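Local coordinates for protein extracellular ligand-binding receptor (PDB 4M88) that probably binds an amino acid outside the cell membrane as the solute-binding component of an ABC transporter, at residues A[14-19]-A[53-58]; A[268-273]-A[287-292]; A[99-104]-A[119-124]. One frame throughout, in Å; residues are numbered along the deposited sequence.

Contacts 1 and 2 pack parts of one lobe of a two-lobed binding protein, while contact 3 lies where the chain leaves that lobe's sheet for the other lobe. Contact 1 pairs loops beyond the neighbouring strands 4-11 and 45-52; contact 3 lies further along the same sheet, their centres about 19 Å apart. Contacts 2 and 3, with centres about 16 Å apart, touch through E290: its OE2 probably accepts a hydrogen bond from N102 ND2 at 2.7 Å, and its OE1 forms a salt bridge with R122 NH1, whose exact length is doubtful. Contacts 1 and 2 do not touch. A glycerol, probably from the crystallisation liquor, lies about 6 Å from the side chain of P16 and may mark a pocket.

Contact 1. Residues A[14-19]-A[53-58]; sequences TGPLAA and DRFSGE
Two loops leaving the neighbouring parallel strands 4-11 and 45-52 of an alpha/beta sheet meet where P16 and L17 approach the ring of F55. The proline comes obliquely to the ring, its CG 3.5 Å from F55 CD2, and the two side chains cross at about a right angle. L17 takes one face: its CD1 stands over it as a CH-pi contact, 4.2 Å from the ring centroid and displaced toward the rim, while CD2 reaches F55 CE1 at 3.6 Å. CG of F55 lies anti to its backbone N (chi1 -161°), on a CB that points toward the other loop.

The loop that carries F55 is fastened from within. D53 OD1 accepts from F55 N at 2.8 Å in an Asx turn, and D53 O receives both S56 N and S56 OG. On the other loop, G15 opens a type I turn ending at A18. Nearer the strands, T14 and R54 run side by side, with T14 OG1 3.6 Å from R54 CG; the threonine hydroxyl finds its polar partner in D52, whereas R54 reaches out to E62.

Both loops lead straight into helices, L17 at the N-cap position of 18-37 and S56 capping 57-68 through G59 N. Such strand-loop-helix passages, side by side at the C-terminal ends of neighbouring parallel strands, are typical of the alpha/beta lobes of periplasmic binding proteins.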
loop_
_atom_site.group_PDB
_atom_site.type_symbol
_atom_site.label_atom_id
_atom_site.label_comp_id
_atom_site.label_asym_id
_atom_site.label_seq_id
_atom_site.Cartn_x
_atom_site.Cartn_y
_atom_site.Cartn_z
ATOM N N THR A 14 -3.935 4.488 16.258
ATOM C CA THR A 14 -4.532 5.759 16.639
ATOM C C THR A 14 -3.936 6.871 15.779
ATOM O O THR A 14 -2.776 6.789 15.367
ATOM C CB THR A 14 -4.339 6.056 18.144
ATOM O OG1 THR A 14 -2.948 5.989 18.471
ATOM C CG2 THR A 14 -5.068 5.029 18.972
ATOM N N GLY A 15 -4.731 7.892 15.484
ATOM C CA GLY A 15 -4.266 8.983 14.654
ATOM C C GLY A 15 -4.936 8.976 13.297
ATOM O O GLY A 15 -5.917 8.268 13.094
ATOM N N PRO A 16 -4.394 9.754 12.351
ATOM C CA PRO A 16 -5.089 10.028 11.088
ATOM C C PRO A 16 -5.175 8.827 10.160
ATOM O O PRO A 16 -5.935 8.878 9.194
ATOM C CB PRO A 16 -4.251 11.147 10.457
ATOM C CG PRO A 16 -2.913 11.027 11.072
ATOM C CD PRO A 16 -3.136 10.511 12.469
ATOM N N LEU A 17 -4.409 7.773 10.426
ATOM C CA LEU A 17 -4.504 6.566 9.610
ATOM C C LEU A 17 -5.233 5.423 10.312
ATOM O O LEU A 17 -5.141 4.278 9.880
ATOM C CB LEU A 17 -3.120 6.080 9.176
ATOM C CG LEU A 17 -2.652 6.526 7.798
ATOM C CD1 LEU A 17 -2.592 8.015 7.762
ATOM C CD2 LEU A 17 -1.280 5.946 7.498
ATOM N N ALA A 18 -5.960 5.731 11.383
ATOM C CA ALA A 18 -6.606 4.697 12.194
ATOM C C ALA A 18 -7.461 3.728 11.366
ATOM O O ALA A 18 -7.399 2.513 11.564
ATOM C CB ALA A 18 -7.449 5.335 13.284
ATOM N N ALA A 19 -8.267 4.266 10.453
ATOM C CA ALA A 19 -9.166 3.420 9.660
ATOM C C ALA A 19 -8.401 2.496 8.718
ATOM O O ALA A 19 -8.798 1.353 8.480
ATOM C CB ALA A 19 -10.152 4.265 8.884
ATOM N N ASP A 53 1.817 2.391 16.910
ATOM C CA ASP A 53 2.932 3.336 16.777
ATOM C C ASP A 53 2.450 4.777 16.701
ATOM O O ASP A 53 3.261 5.715 16.671
ATOM C CB ASP A 53 3.852 2.975 15.582
ATOM C CG ASP A 53 3.161 3.113 14.206
ATOM O OD1 ASP A 53 2.394 4.083 13.987
ATOM O OD2 ASP A 53 3.407 2.247 13.318
ATOM N N ARG A 54 1.126 4.951 16.679
ATOM C CA ARG A 54 0.505 6.277 16.759
ATOM C C ARG A 54 0.873 7.196 15.591
ATOM O O ARG A 54 0.886 8.420 15.740
ATOM C CB ARG A 54 0.843 6.971 18.090
ATOM C CG ARG A 54 0.577 6.126 19.323
ATOM C CD ARG A 54 0.841 6.897 20.610
ATOM N NE ARG A 54 2.217 7.388 20.709
ATOM C CZ ARG A 54 3.259 6.645 21.079
ATOM N NH1 ARG A 54 3.098 5.356 21.373
ATOM N NH2 ARG A 54 4.470 7.191 21.149
ATOM N N PHE A 55 1.168 6.605 14.437
ATOM C CA PHE A 55 1.576 7.366 13.251
ATOM C C PHE A 55 2.783 8.267 13.501
ATOM O O PHE A 55 2.790 9.431 13.097
ATOM C CB PHE A 55 0.416 8.205 12.703
ATOM C CG PHE A 55 0.610 8.637 11.276
ATOM C CD1 PHE A 55 1.026 7.722 10.317
ATOM C CD2 PHE A 55 0.366 9.947 10.895
ATOM C CE1 PHE A 55 1.205 8.108 9.000
ATOM C CE2 PHE A 55 0.538 10.343 9.576
ATOM C CZ PHE A 55 0.958 9.418 8.627
ATOM N N SER A 56 3.805 7.726 14.162
ATOM C CA SER A 56 5.035 8.478 14.406
ATOM C C SER A 56 6.258 7.567 14.368
ATOM O O SER A 56 6.173 6.375 14.673
ATOM C CB SER A 56 4.981 9.175 15.764
ATOM O OG SER A 56 4.885 8.225 16.802
ATOM N N GLY A 57 7.400 8.131 14.000
ATOM C CA GLY A 57 8.642 7.380 14.052
ATOM C C GLY A 57 8.973 7.023 15.489
ATOM O O GLY A 57 9.424 5.901 15.777
ATOM N N GLU A 58 8.733 7.970 16.400
ATOM C CA GLU A 58 9.008 7.750 17.817
ATOM C C GLU A 58 8.209 6.575 18.346
ATOM O O GLU A 58 8.731 5.743 19.083
ATOM C CB GLU A 58 8.686 8.995 18.641
ATOM C CG GLU A 58 9.909 9.694 19.190
ATOM C CD GLU A 58 10.850 8.759 19.930
ATOM O OE1 GLU A 58 10.377 7.857 20.659
ATOM O OE2 GLU A 58 12.076 8.935 19.776
#

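Contact 2. Residues A[268-273]-A[287-292]; sequences REFQAA and FQLEGY
F270 and Y292 carry the crossing of two helices, 265-277 and 286-303, which pack with helix 18-37 in this member of the leucine-binding protein family, with its periplasmic-binding-protein fold. The short segments run at 100° to each other, with axes 10.7 Å apart, so the gap is bridged by large side chains, in an example of how aromatic rings fill a wide helix crossing.

The aromatic contact is T-shaped. F270 directs its ring edge at the face of Y292, the centroids being 5.5 Å apart and the planes inclined at 68°; F270 CG lies anti to its backbone N (chi1 161°), which sets it beside the carbonyl carbon.

CH-pi contacts extend the arrangement on both rings. F270 CA sits over the same face of Y292 that receives the phenylalanine edge, 4.0 Å from the centroid. One face of F270 is in turn met by L289 CD1, 3.9 Å from that ring's centroid, while Q288 CB lies in the ring plane at its edge.

Polar groups find their partners around the crossing rather than across it. Y292 OH, resting 3.7 Å from E269 CB, hydrogen-bonds to Q34 of helix 18-37; E269 pairs with R296, and Q288 NE2 with Q26.

Plain apolar packing completes the contact. F270 CD1 lies 3.7 Å from Y292 CB, and farther along helix 265-277 A273 CB meets the tyrosine ring obliquely at CE1, also at 3.7 Å.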
loop_
_atom_site.group_PDB
_atom_site.type_symbol
_atom_site.label_atom_id
_atom_site.label_comp_id
_atom_site.label_asym_id
_atom_site.label_seq_id
_atom_site.Cartn_x
_atom_site.Cartn_y
_atom_site.Cartn_z
ATOM N N ARG A 268 -11.737 -14.640 -4.433
ATOM C CA ARG A 268 -12.802 -15.396 -3.789
ATOM C C ARG A 268 -12.378 -15.915 -2.413
ATOM O O ARG A 268 -13.182 -15.926 -1.474
ATOM C CB ARG A 268 -13.250 -16.552 -4.680
ATOM C CG ARG A 268 -13.857 -16.107 -5.987
ATOM C CD ARG A 268 -14.102 -17.300 -6.908
ATOM N NE ARG A 268 -13.717 -16.958 -8.272
ATOM C CZ ARG A 268 -12.834 -17.629 -9.001
ATOM N NH1 ARG A 268 -12.251 -18.716 -8.519
ATOM N NH2 ARG A 268 -12.549 -17.218 -10.226
ATOM N N GLU A 269 -11.124 -16.342 -2.298
ATOM C CA GLU A 269 -10.580 -16.806 -1.020
ATOM C C GLU A 269 -10.480 -15.675 0.012
ATOM O O GLU A 269 -10.765 -15.871 1.196
ATOM C CB GLU A 269 -9.215 -17.474 -1.238
ATOM C CG GLU A 269 -9.334 -18.778 -2.032
ATOM C CD GLU A 269 -8.007 -19.322 -2.531
ATOM O OE1 GLU A 269 -7.041 -18.540 -2.683
ATOM O OE2 GLU A 269 -7.944 -20.545 -2.786
ATOM N N PHE A 270 -10.066 -14.497 -0.444
ATOM C CA PHE A 270 -10.060 -13.317 0.398
ATOM C C PHE A 270 -11.486 -13.005 0.849
ATOM O O PHE A 270 -11.735 -12.788 2.025
ATOM C CB PHE A 270 -9.468 -12.133 -0.370
ATOM C CG PHE A 270 -9.819 -10.789 0.213
ATOM C CD1 PHE A 270 -9.273 -10.375 1.426
ATOM C CD2 PHE A 270 -10.675 -9.927 -0.468
ATOM C CE1 PHE A 270 -9.594 -9.128 1.967
ATOM C CE2 PHE A 270 -11.001 -8.684 0.060
ATOM C CZ PHE A 270 -10.457 -8.282 1.280
ATOM N N GLN A 271 -12.429 -12.983 -0.089
ATOM C CA GLN A 271 -13.800 -12.652 0.275
ATOM C C GLN A 271 -14.370 -13.679 1.242
ATOM O O GLN A 271 -15.063 -13.318 2.192
ATOM C CB GLN A 271 -14.676 -12.490 -0.968
ATOM C CG GLN A 271 -14.341 -11.213 -1.743
ATOM C CD GLN A 271 -14.552 -11.377 -3.237
ATOM O OE1 GLN A 271 -15.060 -12.401 -3.688
ATOM N NE2 GLN A 271 -14.158 -10.374 -4.009
ATOM N N ALA A 272 -14.055 -14.951 1.028
ATOM C CA ALA A 272 -14.514 -15.996 1.939
ATOM C C ALA A 272 -13.942 -15.792 3.342
ATOM O O ALA A 272 -14.636 -15.995 4.342
ATOM C CB ALA A 272 -14.145 -17.367 1.405
ATOM N N ALA A 273 -12.679 -15.392 3.410
ATOM C CA ALA A 273 -12.026 -15.159 4.694
ATOM C C ALA A 273 -12.674 -13.978 5.408
ATOM O O ALA A 273 -12.889 -14.015 6.619
ATOM C CB ALA A 273 -10.518 -14.947 4.504
ATOM N N PHE A 287 -6.851 -2.043 1.407
ATOM C CA PHE A 287 -6.020 -2.294 2.586
ATOM C C PHE A 287 -6.340 -3.624 3.263
ATOM O O PHE A 287 -5.443 -4.297 3.763
ATOM C CB PHE A 287 -6.095 -1.140 3.579
ATOM C CG PHE A 287 -5.265 0.042 3.168
ATOM C CD1 PHE A 287 -3.958 -0.144 2.724
ATOM C CD2 PHE A 287 -5.798 1.317 3.168
ATOM C CE1 PHE A 287 -3.184 0.940 2.308
ATOM C CE2 PHE A 287 -5.032 2.404 2.763
ATOM C CZ PHE A 287 -3.722 2.212 2.335
ATOM N N GLN A 288 -7.611 -4.005 3.288
ATOM C CA GLN A 288 -7.965 -5.339 3.780
ATOM C C GLN A 288 -7.292 -6.404 2.924
ATOM O O GLN A 288 -6.733 -7.362 3.441
ATOM C CB GLN A 288 -9.485 -5.528 3.778
ATOM C CG GLN A 288 -10.155 -4.686 4.859
ATOM C CD GLN A 288 -11.638 -4.551 4.681
ATOM O OE1 GLN A 288 -12.166 -4.818 3.607
ATOM N NE2 GLN A 288 -12.330 -4.124 5.742
ATOM N N LEU A 289 -7.339 -6.239 1.609
ATOM C CA LEU A 289 -6.746 -7.238 0.726
ATOM C C LEU A 289 -5.234 -7.260 0.878
ATOM O O LEU A 289 -4.621 -8.322 0.851
ATOM C CB LEU A 289 -7.159 -7.004 -0.733
ATOM C CG LEU A 289 -6.535 -7.951 -1.759
ATOM C CD1 LEU A 289 -6.838 -9.399 -1.413
ATOM C CD2 LEU A 289 -7.078 -7.631 -3.143
ATOM N N GLU A 290 -4.631 -6.087 1.060
ATOM C CA GLU A 290 -3.186 -5.998 1.262
ATOM C C GLU A 290 -2.769 -6.723 2.531
ATOM O O GLU A 290 -1.742 -7.409 2.552
ATOM C CB GLU A 290 -2.743 -4.533 1.340
ATOM C CG GLU A 290 -1.235 -4.359 1.426
ATOM C CD GLU A 290 -0.755 -3.043 0.824
ATOM O OE1 GLU A 290 -1.591 -2.132 0.587
ATOM O OE2 GLU A 290 0.465 -2.923 0.571
ATOM N N GLY A 291 -3.557 -6.570 3.590
ATOM C CA GLY A 291 -3.229 -7.225 4.852
ATOM C C GLY A 291 -3.368 -8.731 4.704
ATOM O O GLY A 291 -2.540 -9.501 5.176
ATOM N N TYR A 292 -4.419 -9.151 4.017
ATOM C CA TYR A 292 -4.641 -10.568 3.768
ATOM C C TYR A 292 -3.482 -11.180 2.969
ATOM O O TYR A 292 -2.958 -12.235 3.329
ATOM C CB TYR A 292 -5.978 -10.750 3.056
ATOM C CG TYR A 292 -6.266 -12.170 2.608
ATOM C CD1 TYR A 292 -6.929 -13.052 3.443
ATOM C CD2 TYR A 292 -5.860 -12.622 1.351
ATOM C CE1 TYR A 292 -7.203 -14.354 3.037
ATOM C CE2 TYR A 292 -6.123 -13.922 0.934
ATOM C CZ TYR A 292 -6.783 -14.783 1.786
ATOM O OH TYR A 292 -7.045 -16.069 1.383
#

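Contact 3. Residues A[99-104]-A[119-124]; sequences VVVNGV and FHVRAG
N102 reaches across to V121 and R122 just past the last parallel pairing of a periplasmic-binding-protein sheet, where the chain leaves strand 118-119 for the other lobe. Its side chain crosses V121 at about a right angle, and its CG is anti to the backbone N (chi1 -153°), which sets CG beside the carbonyl carbon, near V121 CB. OD1 accepts two bonds from one face of its amide plane, from V121 N at 2.9 Å and R122 N at 3.1 Å, while ND2 turns to E290 and S77. An alanine here would probably leave both backbone N-H groups without their shared acceptor and deprive E290 of a partner.

Before this, V101 and F119 form a parallel bridge with side chains on one face. V100 O accepts an almost straight bond (177°) from F119 N at 2.8 Å, and N102 N donates to F119 O. The side chains of F119 and V99 cross at about a right angle, in an unusually short approach whose exact length is doubtful. V101 CG1 packs on V121 CG2 at 3.9 Å.

R122 runs past G103 and places its guanidinium beside V104, with E290 as charge partner. A water donates to G103 O at 2.7 Å and is also hydrogen-bonded to H120 ND1 at 2.9 Å.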
loop_
_atom_site.group_PDB
_atom_site.type_symbol
_atom_site.label_atom_id
_atom_site.label_comp_id
_atom_site.label_asym_id
_atom_site.label_seq_id
_atom_site.Cartn_x
_atom_site.Cartn_y
_atom_site.Cartn_z
ATOM N N VAL A 99 11.697 -11.000 9.953
ATOM C CA VAL A 99 11.536 -10.515 8.598
ATOM C C VAL A 99 10.342 -9.574 8.609
ATOM O O VAL A 99 9.394 -9.758 9.398
ATOM C CB VAL A 99 11.323 -11.665 7.609
ATOM C CG1 VAL A 99 10.158 -12.440 8.005
ATOM C CG2 VAL A 99 11.082 -11.145 6.247
ATOM N N VAL A 100 10.408 -8.532 7.788
ATOM C CA VAL A 100 9.299 -7.591 7.682
ATOM C C VAL A 100 8.664 -7.824 6.326
ATOM O O VAL A 100 9.341 -7.765 5.305
ATOM C CB VAL A 100 9.761 -6.125 7.775
ATOM C CG1 VAL A 100 8.553 -5.197 7.680
ATOM C CG2 VAL A 100 10.501 -5.872 9.085
ATOM N N VAL A 101 7.377 -8.142 6.321
ATOM C CA VAL A 101 6.712 -8.530 5.084
ATOM C C VAL A 101 5.722 -7.454 4.697
ATOM O O VAL A 101 4.709 -7.244 5.379
ATOM C CB VAL A 101 6.024 -9.900 5.195
ATOM C CG1 VAL A 101 5.254 -10.219 3.917
ATOM C CG2 VAL A 101 7.059 -10.982 5.473
ATOM N N ASN A 102 6.061 -6.772 3.607
ATOM C CA ASN A 102 5.333 -5.619 3.081
ATOM C C ASN A 102 5.577 -4.349 3.889
ATOM O O ASN A 102 5.945 -4.394 5.071
ATOM C CB ASN A 102 3.833 -5.890 2.911
ATOM C CG ASN A 102 3.211 -5.027 1.819
ATOM O OD1 ASN A 102 3.798 -4.857 0.742
ATOM N ND2 ASN A 102 2.042 -4.453 2.099
ATOM N N GLY A 103 5.388 -3.218 3.225
ATOM C CA GLY A 103 5.521 -1.915 3.848
ATOM C C GLY A 103 4.631 -0.970 3.071
ATOM O O GLY A 103 4.534 -1.074 1.842
ATOM N N VAL A 104 3.950 -0.084 3.794
ATOM C CA VAL A 104 3.113 0.951 3.192
ATOM C C VAL A 104 3.565 2.284 3.763
ATOM O O VAL A 104 3.598 2.448 4.979
ATOM C CB VAL A 104 1.642 0.761 3.585
ATOM C CG1 VAL A 104 0.766 1.886 3.009
ATOM C CG2 VAL A 104 1.151 -0.601 3.145
ATOM N N PHE A 119 10.756 -7.189 2.950
ATOM C CA PHE A 119 10.227 -7.735 1.686
ATOM C C PHE A 119 8.984 -6.971 1.288
ATOM O O PHE A 119 8.227 -6.547 2.153
ATOM C CB PHE A 119 9.871 -9.222 1.844
ATOM C CG PHE A 119 11.067 -10.117 1.991
ATOM C CD1 PHE A 119 11.564 -10.811 0.899
ATOM C CD2 PHE A 119 11.706 -10.248 3.218
ATOM C CE1 PHE A 119 12.673 -11.638 1.020
ATOM C CE2 PHE A 119 12.826 -11.079 3.359
ATOM C CZ PHE A 119 13.305 -11.771 2.253
ATOM N N HIS A 120 8.765 -6.782 -0.015
ATOM C CA HIS A 120 7.639 -5.952 -0.454
ATOM C C HIS A 120 6.659 -6.766 -1.272
ATOM O O HIS A 120 7.046 -7.420 -2.231
ATOM C CB HIS A 120 8.153 -4.766 -1.273
ATOM C CG HIS A 120 9.187 -3.969 -0.550
ATOM N ND1 HIS A 120 8.862 -2.994 0.371
ATOM C CD2 HIS A 120 10.539 -4.050 -0.554
ATOM C CE1 HIS A 120 9.974 -2.490 0.881
ATOM N NE2 HIS A 120 11.005 -3.118 0.341
ATOM N N VAL A 121 5.391 -6.732 -0.875
ATOM C CA VAL A 121 4.351 -7.486 -1.562
ATOM C C VAL A 121 3.665 -6.601 -2.614
ATOM O O VAL A 121 3.270 -7.081 -3.668
ATOM C CB VAL A 121 3.332 -8.059 -0.552
ATOM C CG1 VAL A 121 2.201 -8.764 -1.263
ATOM C CG2 VAL A 121 4.040 -9.039 0.390
ATOM N N ARG A 122 3.523 -5.314 -2.324
ATOM C CA ARG A 122 2.917 -4.405 -3.294
ATOM C C ARG A 122 3.981 -3.869 -4.239
ATOM O O ARG A 122 5.152 -3.731 -3.862
ATOM C CB ARG A 122 2.249 -3.223 -2.590
ATOM C CG ARG A 122 3.232 -2.429 -1.724
ATOM C CD ARG A 122 2.697 -1.047 -1.408
ATOM N NE ARG A 122 1.296 -1.125 -1.001
ATOM C CZ ARG A 122 0.375 -0.225 -1.325
ATOM N NH1 ARG A 122 -0.879 -0.368 -0.906
ATOM N NH2 ARG A 122 0.712 0.827 -2.065
ATOM N N ALA A 123 3.571 -3.547 -5.462
ATOM C CA ALA A 123 4.460 -2.855 -6.389
ATOM C C ALA A 123 4.844 -1.508 -5.784
ATOM O O ALA A 123 4.095 -0.935 -4.972
ATOM C CB ALA A 123 3.774 -2.653 -7.735
ATOM N N GLY A 124 6.006 -0.991 -6.164
ATOM C CA GLY A 124 6.453 0.273 -5.607
ATOM C C GLY A 124 5.780 1.494 -6.220
ATOM O O GLY A 124 5.236 1.420 -7.326
HETATM O O HOH W 1 6.437 -1.442 -0.059
#